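PDB 3DB2: putative NADPH-dependent oxidoreductase from Desulfitobacterium hafniense DCB-2, which is a putative oxidoreductase that probably binds NADPH through its Rossmann-fold domain, as in the GFO/IDH/MocA family. Local coordinates for residues L62-T73 against Q85-E96. Residues are numbered along the deposited sequence; the frame is centred on the assembly and turned at random.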
loop_
_atom_site.group_PDB
_atom_site.type_symbol
_atom_site.label_atom_id
_atom_site.label_comp_id
_atom_site.label_asym_id
_atom_site.label_seq_id
_atom_site.Cartn_x
_atom_site.Cartn_y
_atom_site.Cartn_z
ATOM N N LEU C 62 -12.105 44.820 1.162
ATOM C CA LEU C 62 -13.229 44.416 2.009
ATOM C C LEU C 62 -14.338 45.448 2.014
ATOM O O LEU C 62 -15.492 45.109 2.302
ATOM C CB LEU C 62 -12.664 44.108 3.391
ATOM C CG LEU C 62 -11.761 42.868 3.451
ATOM C CD1 LEU C 62 -11.036 42.763 4.781
ATOM C CD2 LEU C 62 -12.578 41.599 3.190
ATOM N N ALA C 63 -14.002 46.675 1.657
ATOM C CA ALA C 63 -14.991 47.759 1.589
ATOM C C ALA C 63 -15.921 47.616 0.395
ATOM O O ALA C 63 -16.983 48.248 0.350
ATOM C CB ALA C 63 -14.319 49.126 1.540
ATOM N N ARG C 64 -15.591 46.789 -0.584
ATOM C CA ARG C 64 -16.509 46.546 -1.682
ATOM C C ARG C 64 -17.697 45.669 -1.317
ATOM O O ARG C 64 -17.547 44.532 -0.866
ATOM C CB ARG C 64 -15.735 45.869 -2.806
ATOM C CG ARG C 64 -14.415 46.541 -3.158
ATOM C CD ARG C 64 -13.905 45.914 -4.442
ATOM N NE ARG C 64 -12.867 46.696 -5.076
ATOM C CZ ARG C 64 -12.912 47.455 -6.152
ATOM N NH1 ARG C 64 -14.021 47.618 -6.852
ATOM N NH2 ARG C 64 -11.786 48.068 -6.518
ATOM N N GLU C 65 -18.907 46.187 -1.497
ATOM C CA GLU C 65 -20.131 45.537 -1.073
ATOM C C GLU C 65 -20.508 44.428 -2.045
ATOM O O GLU C 65 -21.275 43.533 -1.700
ATOM C CB GLU C 65 -21.230 46.603 -0.912
ATOM C CG GLU C 65 -20.781 47.757 -0.009
ATOM C CD GLU C 65 -21.856 48.268 0.930
ATOM O OE1 GLU C 65 -22.986 47.731 0.906
ATOM O OE2 GLU C 65 -21.568 49.224 1.699
ATOM N N ASP C 66 -19.960 44.465 -3.257
ATOM C CA ASP C 66 -20.237 43.444 -4.253
ATOM C C ASP C 66 -19.205 42.318 -4.116
ATOM O O ASP C 66 -19.275 41.307 -4.810
ATOM C CB ASP C 66 -20.306 43.994 -5.678
ATOM C CG ASP C 66 -19.170 44.895 -6.092
ATOM O OD1 ASP C 66 -18.399 45.299 -5.200
ATOM O OD2 ASP C 66 -19.067 45.189 -7.310
ATOM N N VAL C 67 -18.252 42.452 -3.197
ATOM C CA VAL C 67 -17.445 41.257 -2.878
ATOM C C VAL C 67 -18.188 40.463 -1.799
ATOM O O VAL C 67 -18.247 40.927 -0.667
ATOM C CB VAL C 67 -16.023 41.602 -2.440
ATOM C CG1 VAL C 67 -15.340 40.410 -1.773
ATOM C CG2 VAL C 67 -15.236 42.034 -3.663
ATOM N N GLU C 68 -18.747 39.320 -2.197
ATOM C CA GLU C 68 -19.516 38.499 -1.271
ATOM C C GLU C 68 -18.660 37.357 -0.697
ATOM O O GLU C 68 -18.915 36.915 0.429
ATOM C CB GLU C 68 -20.773 37.933 -1.936
ATOM C CG GLU C 68 -21.609 38.977 -2.663
ATOM C CD GLU C 68 -22.870 38.385 -3.254
ATOM O OE1 GLU C 68 -23.717 37.934 -2.452
ATOM O OE2 GLU C 68 -23.010 38.389 -4.496
HETATM N N MSE C 69 -17.711 36.903 -1.495
HETATM C CA MSE C 69 -16.891 35.747 -1.144
HETATM C C MSE C 69 -15.434 36.052 -1.520
HETATM O O MSE C 69 -15.163 36.630 -2.581
HETATM C CB MSE C 69 -17.281 34.526 -1.993
HETATM C CG MSE C 69 -16.467 33.272 -1.657
HETATM SE SE MSE C 69 -16.422 31.959 -3.110
HETATM C CE MSE C 69 -18.203 32.175 -3.796
ATOM N N VAL C 70 -14.510 35.631 -0.676
ATOM C CA VAL C 70 -13.091 35.693 -1.025
ATOM C C VAL C 70 -12.562 34.287 -1.332
ATOM O O VAL C 70 -12.976 33.287 -0.760
ATOM C CB VAL C 70 -12.237 36.327 0.076
ATOM C CG1 VAL C 70 -12.630 37.791 0.299
ATOM C CG2 VAL C 70 -12.373 35.570 1.394
ATOM N N ILE C 71 -11.599 34.264 -2.248
ATOM C CA ILE C 71 -10.935 33.033 -2.703
ATOM C C ILE C 71 -9.470 33.153 -2.318
ATOM O O ILE C 71 -8.689 33.868 -2.963
ATOM C CB ILE C 71 -11.189 32.863 -4.199
ATOM C CG1 ILE C 71 -12.699 32.690 -4.502
ATOM C CG2 ILE C 71 -10.368 31.714 -4.783
ATOM C CD1 ILE C 71 -13.052 32.762 -5.952
ATOM N N ILE C 72 -9.085 32.506 -1.226
ATOM C CA ILE C 72 -7.821 32.674 -0.541
ATOM C C ILE C 72 -6.820 31.610 -0.962
ATOM O O ILE C 72 -6.980 30.430 -0.640
ATOM C CB ILE C 72 -8.010 32.643 0.996
ATOM C CG1 ILE C 72 -8.971 33.750 1.438
ATOM C CG2 ILE C 72 -6.706 32.703 1.778
ATOM C CD1 ILE C 72 -9.413 33.654 2.881
ATOM N N THR C 73 -5.799 32.039 -1.671
ATOM C CA THR C 73 -4.726 31.187 -2.171
ATOM C C THR C 73 -3.376 31.751 -1.727
ATOM O O THR C 73 -2.478 31.907 -2.546
ATOM C CB THR C 73 -4.765 31.060 -3.699
ATOM O OG1 THR C 73 -4.810 32.339 -4.325
ATOM C CG2 THR C 73 -6.050 30.394 -4.221
ATOM N N GLN C 85 -9.561 38.251 9.097
ATOM C CA GLN C 85 -9.863 39.590 8.598
ATOM C C GLN C 85 -11.029 39.585 7.640
ATOM O O GLN C 85 -11.937 40.432 7.707
ATOM C CB GLN C 85 -8.626 40.205 7.946
ATOM C CG GLN C 85 -8.775 41.719 7.782
ATOM C CD GLN C 85 -7.685 42.413 7.021
ATOM O OE1 GLN C 85 -6.707 41.824 6.559
ATOM N NE2 GLN C 85 -7.818 43.722 6.863
ATOM N N CYS C 86 -11.106 38.608 6.728
ATOM C CA CYS C 86 -12.226 38.622 5.772
ATOM C C CYS C 86 -13.543 38.247 6.428
ATOM O O CYS C 86 -14.568 38.868 6.214
ATOM C CB CYS C 86 -11.942 37.676 4.607
ATOM S SG CYS C 86 -10.489 38.122 3.666
ATOM N N ALA C 87 -13.542 37.198 7.266
ATOM C CA ALA C 87 -14.782 36.788 7.909
ATOM C C ALA C 87 -15.317 37.877 8.826
ATOM O O ALA C 87 -16.542 38.068 8.935
ATOM C CB ALA C 87 -14.542 35.480 8.664
ATOM N N ARG C 88 -14.433 38.613 9.499
ATOM C CA ARG C 88 -14.949 39.668 10.382
ATOM C C ARG C 88 -15.525 40.838 9.595
ATOM O O ARG C 88 -16.263 41.631 10.199
ATOM C CB ARG C 88 -13.856 40.130 11.344
ATOM C CG ARG C 88 -13.221 39.009 12.128
ATOM C CD ARG C 88 -12.082 39.493 13.007
ATOM N NE ARG C 88 -11.918 38.518 14.098
ATOM C CZ ARG C 88 -10.807 38.196 14.740
ATOM N NH1 ARG C 88 -9.657 38.784 14.430
ATOM N NH2 ARG C 88 -10.869 37.280 15.704
ATOM N N SER C 89 -15.214 40.953 8.305
ATOM C CA SER C 89 -15.886 41.923 7.456
ATOM C C SER C 89 -17.086 41.325 6.737
ATOM O O SER C 89 -17.661 41.925 5.819
ATOM C CB SER C 89 -14.971 42.512 6.380
ATOM O OG SER C 89 -14.179 43.550 6.952
ATOM N N GLY C 90 -17.506 40.131 7.137
ATOM C CA GLY C 90 -18.733 39.542 6.628
ATOM C C GLY C 90 -18.561 38.804 5.323
ATOM O O GLY C 90 -19.541 38.394 4.712
ATOM N N LYS C 91 -17.322 38.608 4.859
ATOM C CA LYS C 91 -17.159 37.855 3.609
ATOM C C LYS C 91 -17.158 36.341 3.843
ATOM O O LYS C 91 -16.515 35.879 4.761
ATOM C CB LYS C 91 -15.876 38.265 2.899
ATOM C CG LYS C 91 -15.630 39.773 2.779
ATOM C CD LYS C 91 -16.841 40.526 2.236
ATOM C CE LYS C 91 -16.415 41.942 1.817
ATOM N NZ LYS C 91 -17.594 42.654 1.242
ATOM N N HIS C 92 -17.892 35.651 2.987
ATOM C CA HIS C 92 -17.882 34.188 2.896
ATOM C C HIS C 92 -16.521 33.734 2.394
ATOM O O HIS C 92 -15.808 34.433 1.667
ATOM C CB HIS C 92 -19.050 33.740 2.031
ATOM C CG HIS C 92 -20.356 34.291 2.537
ATOM N ND1 HIS C 92 -21.234 35.034 1.776
ATOM C CD2 HIS C 92 -20.938 34.276 3.745
ATOM C CE1 HIS C 92 -22.288 35.393 2.494
ATOM N NE2 HIS C 92 -22.146 34.929 3.732
ATOM N N ILE C 93 -16.084 32.518 2.787
ATOM C CA ILE C 93 -14.705 32.131 2.663
ATOM C C ILE C 93 -14.537 30.878 1.807
ATOM O O ILE C 93 -15.122 29.842 2.119
ATOM C CB ILE C 93 -14.089 31.827 4.043
ATOM C CG1 ILE C 93 -14.153 32.954 5.084
ATOM C CG2 ILE C 93 -12.664 31.339 3.860
ATOM C CD1 ILE C 93 -13.311 34.164 4.727
ATOM N N TYR C 94 -13.733 30.987 0.768
ATOM C CA TYR C 94 -13.083 29.851 0.112
ATOM C C TYR C 94 -11.596 29.969 0.495
ATOM O O TYR C 94 -10.942 30.993 0.292
ATOM C CB TYR C 94 -13.383 29.767 -1.392
ATOM C CG TYR C 94 -12.630 28.609 -2.019
ATOM C CD1 TYR C 94 -11.332 28.752 -2.507
ATOM C CD2 TYR C 94 -13.215 27.360 -2.114
ATOM C CE1 TYR C 94 -10.619 27.732 -3.067
ATOM C CE2 TYR C 94 -12.515 26.301 -2.682
ATOM C CZ TYR C 94 -11.239 26.502 -3.154
ATOM O OH TYR C 94 -10.506 25.485 -3.718
ATOM N N VAL C 95 -11.041 28.879 1.018
ATOM C CA VAL C 95 -9.613 28.785 1.256
ATOM C C VAL C 95 -9.090 27.460 0.666
ATOM O O VAL C 95 -9.740 26.412 0.686
ATOM C CB VAL C 95 -9.215 28.966 2.723
ATOM C CG1 VAL C 95 -9.663 27.838 3.618
ATOM C CG2 VAL C 95 -7.697 29.140 2.862
ATOM N N GLU C 96 -7.894 27.536 0.080
ATOM C CA GLU C 96 -7.288 26.355 -0.502
ATOM C C GLU C 96 -6.888 25.414 0.631
ATOM O O GLU C 96 -6.698 25.783 1.787
ATOM C CB GLU C 96 -6.010 26.618 -1.281
ATOM C CG GLU C 96 -6.220 26.526 -2.779
ATOM C CD GLU C 96 -6.782 25.175 -3.185
ATOM O OE1 GLU C 96 -6.697 24.167 -2.452
ATOM O OE2 GLU C 96 -7.347 25.157 -4.299
HETATM O O HOH W 1 -20.450 38.534 2.108
#
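Lys91, just ahead of strand 92-96, reaches into the turn before strand 69-72, where its NZ meets the carbonyls of Arg64 and Val67, a worked example of how a lysine can tie up backbone carbonyls. Its CB lies beside Val70 CG1, and CG packs against Leu62 CD2 at 3.6 Å. A bend at chi2 (-50°) then turns the chain toward the type I turn Arg64-Val67, where CD and CE run close to the Val67 carbonyl; the side chains of Lys91 and Val67 cross at about a right angle, CE meeting CG1. At the tip, Lys91 NZ donates to Val67 O at 2.7 Å, in the carbonyl plane, and Lys91 NZ to Arg64 O is 2.8 Å. Arg64 O also accepts the turn's own Val67 N, from the opposite face of its plane. Cut back to alanine, this position would probably leave Val67 O without its ammonium donor and Arg64 O with Val67 N alone from within the turn, and open a gap beside Leu62 CD2. This lysine belongs to a beta-alpha-beta unit of the Rossmann domain: strands 69-72 and 92-96 lie parallel, their axes 12° apart, joined by helix 79-88, which ends in a Schellman motif at Gly90. Five backbone bonds zip the strands together, from His92 N to Glu68 O through to Glu96 N to Ile72 O. On the face covered by helix 79-88, Val70 CG2 touches Ile93 CD1 at 3.7 Å and Cys86 CB at 3.9 Å. On the other face of the sheet, Ile71 CG2 approaches Tyr94 CD1 obliquely, and the selenium of Met69, present as selenomethionine, lies near Tyr94 CB; Glu306 of helix 302-316 is hydrogen-bonded to the Tyr94 hydroxyl.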